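Local coordinates for DUF2018 family protein (Campylobacter jejuni subsp. jejuni, PDB 4NPX) that is of unknown function but folds as a small, all-helical member of the DUF2018 family and assembles from two subunits, at residues 40-52 and 100-113. Numbering follows the deposited sequence.
Sequences PKEKFIEIIQNGN and NDIYIELGAKILGH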
ATOM      1  N   PRO A  40      -3.419   2.444 -16.568  1.00 50.65           N
ATOM      2  CA  PRO A  40      -3.715   1.652 -15.419  1.00 49.79           C
ATOM      3  C   PRO A  40      -3.724   2.514 -14.190  1.00 44.22           C
ATOM      4  O   PRO A  40      -4.585   2.326 -13.381  1.00 41.98           O
ATOM      5  CB  PRO A  40      -2.535   0.681 -15.338  1.00 48.59           C
ATOM      6  CG  PRO A  40      -2.174   0.463 -16.777  1.00 50.93           C
ATOM      7  CD  PRO A  40      -2.538   1.703 -17.516  1.00 52.21           C
ATOM      8  N   LYS A  41      -2.835   3.490 -14.082  1.00 44.30           N
ATOM      9  CA  LYS A  41      -2.833   4.338 -12.920  1.00 42.94           C
ATOM     10  C   LYS A  41      -4.114   5.110 -12.789  1.00 41.78           C
ATOM     11  O   LYS A  41      -4.714   5.128 -11.717  1.00 39.49           O
ATOM     12  CB  LYS A  41      -1.656   5.290 -12.991  1.00 48.28           C
ATOM     13  CG  LYS A  41      -1.510   6.157 -11.751  1.00 52.13           C
ATOM     14  CD  LYS A  41      -0.157   6.881 -11.752  1.00 58.38           C
ATOM     15  CE  LYS A  41       0.123   7.625 -13.032  1.00 60.40           C
ATOM     16  NZ  LYS A  41       1.478   8.244 -12.901  1.00 69.09           N
ATOM     17  N   GLU A  42      -4.484   5.792 -13.869  1.00 47.21           N
ATOM     18  CA  GLU A  42      -5.744   6.587 -13.928  1.00 49.23           C
ATOM     19  C   GLU A  42      -6.960   5.691 -13.623  1.00 45.14           C
ATOM     20  O   GLU A  42      -7.777   6.054 -12.826  1.00 42.59           O
ATOM     21  CB  GLU A  42      -5.907   7.260 -15.286  1.00 57.33           C
ATOM     22  CG  GLU A  42      -4.859   8.333 -15.555  1.00 62.17           C
ATOM     23  CD  GLU A  42      -4.756   8.747 -17.020  1.00 70.90           C
ATOM     24  OE1 GLU A  42      -5.379   8.116 -17.912  1.00 73.72           O
ATOM     25  OE2 GLU A  42      -4.014   9.712 -17.276  1.00 76.38           O
ATOM     26  N   LYS A  43      -7.018   4.486 -14.163  1.00 41.67           N
ATOM     27  CA  LYS A  43      -8.143   3.640 -13.856  1.00 42.76           C
ATOM     28  C   LYS A  43      -8.171   3.220 -12.350  1.00 38.81           C
ATOM     29  O   LYS A  43      -9.233   3.211 -11.704  1.00 36.98           O
ATOM     30  CB  LYS A  43      -8.122   2.442 -14.762  1.00 47.40           C
ATOM     31  CG  LYS A  43      -9.415   1.637 -14.789  1.00 52.49           C
ATOM     32  CD  LYS A  43      -9.232   0.474 -15.758  1.00 59.67           C
ATOM     33  CE  LYS A  43     -10.458  -0.404 -15.891  1.00 69.51           C
ATOM     34  NZ  LYS A  43     -10.823  -0.982 -14.588  1.00 74.43           N
ATOM     35  N   PHE A  44      -7.011   2.917 -11.770  1.00 36.25           N
ATOM     36  CA  PHE A  44      -6.995   2.558 -10.331  1.00 37.48           C
ATOM     37  C   PHE A  44      -7.483   3.682  -9.473  1.00 35.79           C
ATOM     38  O   PHE A  44      -8.228   3.494  -8.514  1.00 34.89           O
ATOM     39  CB  PHE A  44      -5.586   2.165  -9.920  1.00 37.30           C
ATOM     40  CG  PHE A  44      -5.392   2.081  -8.449  1.00 38.58           C
ATOM     41  CD1 PHE A  44      -5.840   0.978  -7.762  1.00 40.17           C
ATOM     42  CD2 PHE A  44      -4.716   3.067  -7.790  1.00 40.88           C
ATOM     43  CE1 PHE A  44      -5.626   0.883  -6.404  1.00 40.37           C
ATOM     44  CE2 PHE A  44      -4.484   2.973  -6.418  1.00 39.94           C
ATOM     45  CZ  PHE A  44      -4.946   1.860  -5.759  1.00 37.10           C
ATOM     46  N   ILE A  45      -7.033   4.883  -9.775  1.00 39.26           N
ATOM     47  CA  ILE A  45      -7.454   6.062  -8.973  1.00 39.08           C
ATOM     48  C   ILE A  45      -8.977   6.263  -9.032  1.00 39.62           C
ATOM     49  O   ILE A  45      -9.626   6.556  -7.996  1.00 38.61           O
ATOM     50  CB  ILE A  45      -6.769   7.314  -9.451  1.00 43.58           C
ATOM     51  CG1 ILE A  45      -5.244   7.180  -9.374  1.00 44.45           C
ATOM     52  CG2 ILE A  45      -7.281   8.504  -8.620  1.00 47.84           C
ATOM     53  CD1 ILE A  45      -4.773   6.907  -7.986  1.00 45.38           C
ATOM     54  N   GLU A  46      -9.530   6.147 -10.241  1.00 40.47           N
ATOM     55  CA  GLU A  46     -10.964   6.236 -10.446  1.00 42.17           C
ATOM     56  C   GLU A  46     -11.716   5.174  -9.628  1.00 39.05           C
ATOM     57  O   GLU A  46     -12.756   5.428  -9.032  1.00 38.92           O
ATOM     58  CB  GLU A  46     -11.271   6.098 -11.913  1.00 48.15           C
ATOM     59  CG  GLU A  46     -10.925   7.345 -12.658  1.00 56.59           C
ATOM     60  CD  GLU A  46     -11.658   7.386 -13.965  1.00 67.97           C
ATOM     61  OE1 GLU A  46     -12.068   6.290 -14.414  1.00 64.56           O
ATOM     62  OE2 GLU A  46     -11.844   8.506 -14.509  1.00 82.86           O
ATOM     63  N   ILE A  47     -11.174   3.974  -9.575  1.00 37.16           N
ATOM     64  CA  ILE A  47     -11.721   2.874  -8.787  1.00 36.66           C
ATOM     65  C   ILE A  47     -11.749   3.176  -7.296  1.00 37.91           C
ATOM     66  O   ILE A  47     -12.762   2.949  -6.675  1.00 37.44           O
ATOM     67  CB  ILE A  47     -10.997   1.543  -9.095  1.00 37.63           C
ATOM     68  CG1 ILE A  47     -11.473   1.056 -10.495  1.00 38.77           C
ATOM     69  CG2 ILE A  47     -11.432   0.518  -8.079  1.00 37.00           C
ATOM     70  CD1 ILE A  47     -10.597  -0.036 -11.097  1.00 40.77           C
ATOM     71  N   ILE A  48     -10.624   3.719  -6.756  1.00 36.81           N
ATOM     72  CA  ILE A  48     -10.514   4.176  -5.362  1.00 42.02           C
ATOM     73  C   ILE A  48     -11.518   5.275  -5.071  1.00 40.37           C
ATOM     74  O   ILE A  48     -12.339   5.176  -4.115  1.00 42.25           O
ATOM     75  CB  ILE A  48      -9.046   4.723  -5.143  1.00 43.04           C
ATOM     76  CG1 ILE A  48      -8.221   3.685  -4.485  1.00 44.08           C
ATOM     77  CG2 ILE A  48      -9.018   5.924  -4.280  1.00 53.53           C
ATOM     78  CD1 ILE A  48      -8.357   2.372  -5.078  1.00 44.22           C
ATOM     79  N   GLN A  49     -11.509   6.295  -5.915  1.00 41.85           N
ATOM     80  CA  GLN A  49     -12.422   7.378  -5.713  1.00 44.50           C
ATOM     81  C   GLN A  49     -13.897   6.936  -5.650  1.00 45.64           C
ATOM     82  O   GLN A  49     -14.703   7.609  -5.007  1.00 43.22           O
ATOM     83  CB  GLN A  49     -12.258   8.485  -6.803  1.00 47.94           C
ATOM     84  CG  GLN A  49     -10.954   9.323  -6.749  1.00 47.78           C
ATOM     85  CD  GLN A  49     -10.700  10.117  -8.049  1.00 53.56           C
ATOM     86  OE1 GLN A  49     -11.078   9.683  -9.194  1.00 49.85           O
ATOM     87  NE2 GLN A  49     -10.045  11.273  -7.906  1.00 52.92           N
ATOM     88  N   ASN A  50     -14.270   5.884  -6.391  1.00 43.65           N
ATOM     89  CA  ASN A  50     -15.655   5.438  -6.475  1.00 44.38           C
ATOM     90  C   ASN A  50     -15.999   4.197  -5.706  1.00 46.63           C
ATOM     91  O   ASN A  50     -17.126   3.660  -5.786  1.00 44.17           O
ATOM     92  CB  ASN A  50     -16.035   5.318  -7.956  1.00 46.34           C
ATOM     93  CG  ASN A  50     -16.060   6.685  -8.614  1.00 48.03           C
ATOM     94  OD1 ASN A  50     -17.025   7.468  -8.398  1.00 53.53           O
ATOM     95  ND2 ASN A  50     -14.983   7.027  -9.365  1.00 46.31           N
ATOM     96  N   GLY A  51     -15.075   3.792  -4.881  1.00 43.25           N
ATOM     97  CA  GLY A  51     -15.280   2.583  -4.137  1.00 45.55           C
ATOM     98  C   GLY A  51     -16.124   2.822  -2.943  1.00 47.36           C
ATOM     99  O   GLY A  51     -16.129   3.933  -2.390  1.00 47.39           O
ATOM    100  N   ASN A  52     -16.828   1.792  -2.540  1.00 49.80           N
ATOM    101  CA  ASN A  52     -17.627   1.884  -1.353  1.00 55.79           C
ATOM    102  C   ASN A  52     -16.734   1.566  -0.169  1.00 53.83           C
ATOM    103  O   ASN A  52     -15.706   0.838  -0.292  1.00 47.67           O
ATOM    104  CB  ASN A  52     -18.742   0.877  -1.369  1.00 69.22           C
ATOM    105  CG  ASN A  52     -18.218  -0.531  -1.388  1.00 74.98           C
ATOM    106  OD1 ASN A  52     -17.532  -0.922  -2.340  1.00 98.49           O
ATOM    107  ND2 ASN A  52     -18.548  -1.312  -0.353  1.00 78.67           N
ATOM    108  N   ASN A 100       2.313  -0.865 -12.348  1.00 36.70           N
ATOM    109  CA  ASN A 100       1.144  -1.166 -13.192  1.00 40.40           C
ATOM    110  C   ASN A 100       0.446  -2.439 -12.823  1.00 40.61           C
ATOM    111  O   ASN A 100      -0.781  -2.468 -12.805  1.00 41.14           O
ATOM    112  CB  ASN A 100       1.487  -1.156 -14.639  1.00 46.50           C
ATOM    113  CG  ASN A 100       1.874   0.258 -15.098  1.00 58.91           C
ATOM    114  OD1 ASN A 100       1.260   1.295 -14.684  1.00 53.95           O
ATOM    115  ND2 ASN A 100       2.926   0.332 -15.866  1.00 61.60           N
ATOM    116  N   ASP A 101       1.194  -3.476 -12.493  1.00 36.90           N
ATOM    117  CA  ASP A 101       0.594  -4.716 -12.105  1.00 38.18           C
ATOM    118  C   ASP A 101      -0.208  -4.537 -10.805  1.00 35.24           C
ATOM    119  O   ASP A 101      -1.286  -5.126 -10.673  1.00 39.99           O
ATOM    120  CB  ASP A 101       1.675  -5.748 -11.835  1.00 39.56           C
ATOM    121  CG  ASP A 101       2.531  -6.087 -13.041  1.00 41.65           C
ATOM    122  OD1 ASP A 101       2.060  -6.035 -14.167  1.00 45.26           O
ATOM    123  OD2 ASP A 101       3.668  -6.565 -12.824  1.00 43.32           O
ATOM    124  N   ILE A 102       0.291  -3.726  -9.873  1.00 35.88           N
ATOM    125  CA  ILE A 102      -0.348  -3.438  -8.607  1.00 36.31           C
ATOM    126  C   ILE A 102      -1.640  -2.620  -8.834  1.00 37.33           C
ATOM    127  O   ILE A 102      -2.689  -2.954  -8.268  1.00 36.87           O
ATOM    128  CB  ILE A 102       0.577  -2.784  -7.627  1.00 37.36           C
ATOM    129  CG1 ILE A 102       1.622  -3.801  -7.087  1.00 40.54           C
ATOM    130  CG2 ILE A 102      -0.213  -2.278  -6.423  1.00 37.69           C
ATOM    131  CD1 ILE A 102       2.541  -3.041  -6.154  1.00 43.73           C
ATOM    132  N   TYR A 103      -1.582  -1.611  -9.683  1.00 38.15           N
ATOM    133  CA  TYR A 103      -2.786  -0.865 -10.062  1.00 37.25           C
ATOM    134  C   TYR A 103      -3.864  -1.841 -10.554  1.00 38.24           C
ATOM    135  O   TYR A 103      -5.009  -1.766 -10.117  1.00 38.44           O
ATOM    136  CB  TYR A 103      -2.527   0.211 -11.141  1.00 39.09           C
ATOM    137  CG  TYR A 103      -1.524   1.267 -10.731  1.00 37.73           C
ATOM    138  CD1 TYR A 103      -1.571   1.872  -9.478  1.00 41.26           C
ATOM    139  CD2 TYR A 103      -0.605   1.735 -11.621  1.00 39.73           C
ATOM    140  CE1 TYR A 103      -0.617   2.805  -9.079  1.00 39.94           C
ATOM    141  CE2 TYR A 103       0.350   2.699 -11.237  1.00 41.23           C
ATOM    142  CZ  TYR A 103       0.330   3.237  -9.956  1.00 40.27           C
ATOM    143  OH  TYR A 103       1.278   4.235  -9.579  1.00 39.56           O
ATOM    144  N   ILE A 104      -3.506  -2.720 -11.493  1.00 39.91           N
ATOM    145  CA  ILE A 104      -4.441  -3.699 -11.999  1.00 41.09           C
ATOM    146  C   ILE A 104      -5.051  -4.628 -10.943  1.00 40.24           C
ATOM    147  O   ILE A 104      -6.259  -4.696 -10.828  1.00 38.86           O
ATOM    148  CB  ILE A 104      -3.790  -4.497 -13.151  1.00 41.96           C
ATOM    149  CG1 ILE A 104      -3.480  -3.516 -14.272  1.00 42.70           C
ATOM    150  CG2 ILE A 104      -4.740  -5.557 -13.622  1.00 46.17           C
ATOM    151  CD1 ILE A 104      -2.609  -4.054 -15.385  1.00 47.73           C
ATOM    152  N   GLU A 105      -4.196  -5.250 -10.152  1.00 40.21           N
ATOM    153  CA  GLU A 105      -4.496  -6.257  -9.112  1.00 45.74           C
ATOM    154  C   GLU A 105      -5.406  -5.651  -8.055  1.00 39.88           C
ATOM    155  O   GLU A 105      -6.447  -6.167  -7.716  1.00 40.72           O
ATOM    156  CB  GLU A 105      -3.176  -6.683  -8.345  1.00 48.69           C
ATOM    157  CG  GLU A 105      -3.530  -7.323  -6.959  1.00 61.39           C
ATOM    158  CD  GLU A 105      -2.653  -6.984  -5.748  1.00 61.00           C
ATOM    159  OE1 GLU A 105      -1.664  -6.209  -5.834  1.00 61.06           O
ATOM    160  OE2 GLU A 105      -2.995  -7.510  -4.644  1.00 78.55           O
ATOM    161  N   LEU A 106      -4.996  -4.534  -7.512  1.00 37.29           N
ATOM    162  CA  LEU A 106      -5.818  -3.931  -6.438  1.00 36.60           C
ATOM    163  C   LEU A 106      -7.167  -3.382  -6.976  1.00 37.49           C
ATOM    164  O   LEU A 106      -8.191  -3.431  -6.300  1.00 39.13           O
ATOM    165  CB  LEU A 106      -5.043  -2.868  -5.664  1.00 37.87           C
ATOM    166  CG  LEU A 106      -3.897  -3.273  -4.753  1.00 38.66           C
ATOM    167  CD1 LEU A 106      -3.312  -2.017  -4.063  1.00 37.46           C
ATOM    168  CD2 LEU A 106      -4.406  -4.299  -3.740  1.00 43.00           C
ATOM    169  N   GLY A 107      -7.170  -2.840  -8.184  1.00 37.73           N
ATOM    170  CA  GLY A 107      -8.434  -2.339  -8.774  1.00 39.50           C
ATOM    171  C   GLY A 107      -9.458  -3.467  -8.956  1.00 41.29           C
ATOM    172  O   GLY A 107     -10.648  -3.236  -8.662  1.00 40.74           O
ATOM    173  N   ALA A 108      -9.000  -4.611  -9.520  1.00 40.45           N
ATOM    174  CA  ALA A 108      -9.809  -5.823  -9.755  1.00 43.63           C
ATOM    175  C   ALA A 108     -10.343  -6.338  -8.437  1.00 43.76           C
ATOM    176  O   ALA A 108     -11.502  -6.683  -8.322  1.00 46.87           O
ATOM    177  CB  ALA A 108      -9.007  -6.882 -10.457  1.00 46.69           C
ATOM    178  N   LYS A 109      -9.550  -6.285  -7.384  1.00 40.98           N
ATOM    179  CA  LYS A 109     -10.040  -6.686  -6.062  1.00 41.42           C
ATOM    180  C   LYS A 109     -11.132  -5.769  -5.537  1.00 42.49           C
ATOM    181  O   LYS A 109     -12.088  -6.214  -4.927  1.00 43.83           O
ATOM    182  CB  LYS A 109      -8.895  -6.698  -5.047  1.00 40.16           C
ATOM    183  CG  LYS A 109      -8.189  -8.017  -5.029  1.00 42.71           C
ATOM    184  CD  LYS A 109      -6.873  -7.934  -4.331  1.00 41.26           C
ATOM    185  CE  LYS A 109      -6.374  -9.342  -4.169  1.00 48.28           C
ATOM    186  NZ  LYS A 109      -4.963  -9.297  -3.708  1.00 47.72           N
ATOM    187  N   ILE A 110     -10.975  -4.475  -5.773  1.00 40.41           N
ATOM    188  CA  ILE A 110     -11.935  -3.499  -5.282  1.00 41.95           C
ATOM    189  C   ILE A 110     -13.231  -3.617  -6.101  1.00 43.28           C
ATOM    190  O   ILE A 110     -14.328  -3.764  -5.546  1.00 47.23           O
ATOM    191  CB  ILE A 110     -11.327  -2.066  -5.320  1.00 40.03           C
ATOM    192  CG1 ILE A 110     -10.178  -1.905  -4.272  1.00 40.41           C
ATOM    193  CG2 ILE A 110     -12.371  -0.954  -5.067  1.00 42.95           C
ATOM    194  CD1 ILE A 110      -9.445  -0.566  -4.512  1.00 41.26           C
ATOM    195  N   LEU A 111     -13.124  -3.500  -7.399  1.00 43.60           N
ATOM    196  CA  LEU A 111     -14.341  -3.653  -8.232  1.00 48.48           C
ATOM    197  C   LEU A 111     -15.085  -4.986  -8.020  1.00 53.64           C
ATOM    198  O   LEU A 111     -16.286  -5.044  -8.226  1.00 53.14           O
ATOM    199  CB  LEU A 111     -13.979  -3.512  -9.686  1.00 49.73           C
ATOM    200  CG  LEU A 111     -13.683  -2.132 -10.180  1.00 48.65           C
ATOM    201  CD1 LEU A 111     -13.239  -2.235 -11.637  1.00 52.39           C
ATOM    202  CD2 LEU A 111     -14.899  -1.241 -10.062  1.00 50.88           C
ATOM    203  N   GLY A 112     -14.369  -6.049  -7.618  1.00 57.85           N
ATOM    204  CA  GLY A 112     -14.983  -7.361  -7.343  1.00 63.47           C
ATOM    205  C   GLY A 112     -15.390  -7.570  -5.882  1.00 70.53           C
ATOM    206  O   GLY A 112     -15.972  -8.606  -5.549  1.00 69.34           O
ATOM    207  N   HIS A 113     -15.110  -6.571  -5.038  1.00 69.36           N
ATOM    208  CA  HIS A 113     -15.362  -6.559  -3.577  1.00 84.49           C
ATOM    209  C   HIS A 113     -14.483  -7.523  -2.725  1.00103.39           C
ATOM    210  O   HIS A 113     -14.666  -7.629  -1.496  1.00 95.52           O
ATOM    211  CB  HIS A 113     -16.849  -6.725  -3.328  1.00 88.22           C
ATOM    212  CG  HIS A 113     -17.646  -5.620  -3.922  1.00 84.12           C
ATOM    213  ND1 HIS A 113     -18.245  -4.645  -3.158  1.00 80.33           N
ATOM    214  CD2 HIS A 113     -17.848  -5.268  -5.213  1.00 91.17           C
ATOM    215  CE1 HIS A 113     -18.838  -3.773  -3.954  1.00 95.24           C
ATOM    216  NE2 HIS A 113     -18.617  -4.131  -5.207  1.00 99.88           N
TER
HETATM  217  O   HOH W   1      -0.208   3.546 -15.494  1.00 52.72           O
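The Y103 ring turns one face to K41, whose CA sits over it, offset toward the rim and 4.0 Å from the centroid, in a CH-pi contact. The K41 side chain leaves with CG anti to the backbone N (chi1 -176°) and runs alongside the tyrosine, CD reaching 3.7 Å from Y103 OH, before its ammonium goes on to a salt bridge with E61 of the second subunit. A water links the K41 amide to N100 OD1, which itself lies at the edge of the Y103 ring.

One turn on, F44 drops beside G107, where the backbones come nearest, CA to CA 5.3 Å. Its ring meets Y103 obliquely, planes at 35°, CD2 being 3.8 Å from Y103 CD1, while F44 CE1 rests on CB of L106. I47 then splits its branches: CG2 presses on I110 CG2 at a tight 3.5 Å, and CD1, at the end of the extended arm, meets CD1 of the exposed L111.

No direct hydrogen bond joins 40-52 to 100-113; the helical segments 40-49 and 100-111 run in the same sense at 30°, their axes 8.7 Å apart at closest approach. L106 and I110 also pack on helix 53-76, whereas I45 and I48 face the second subunit.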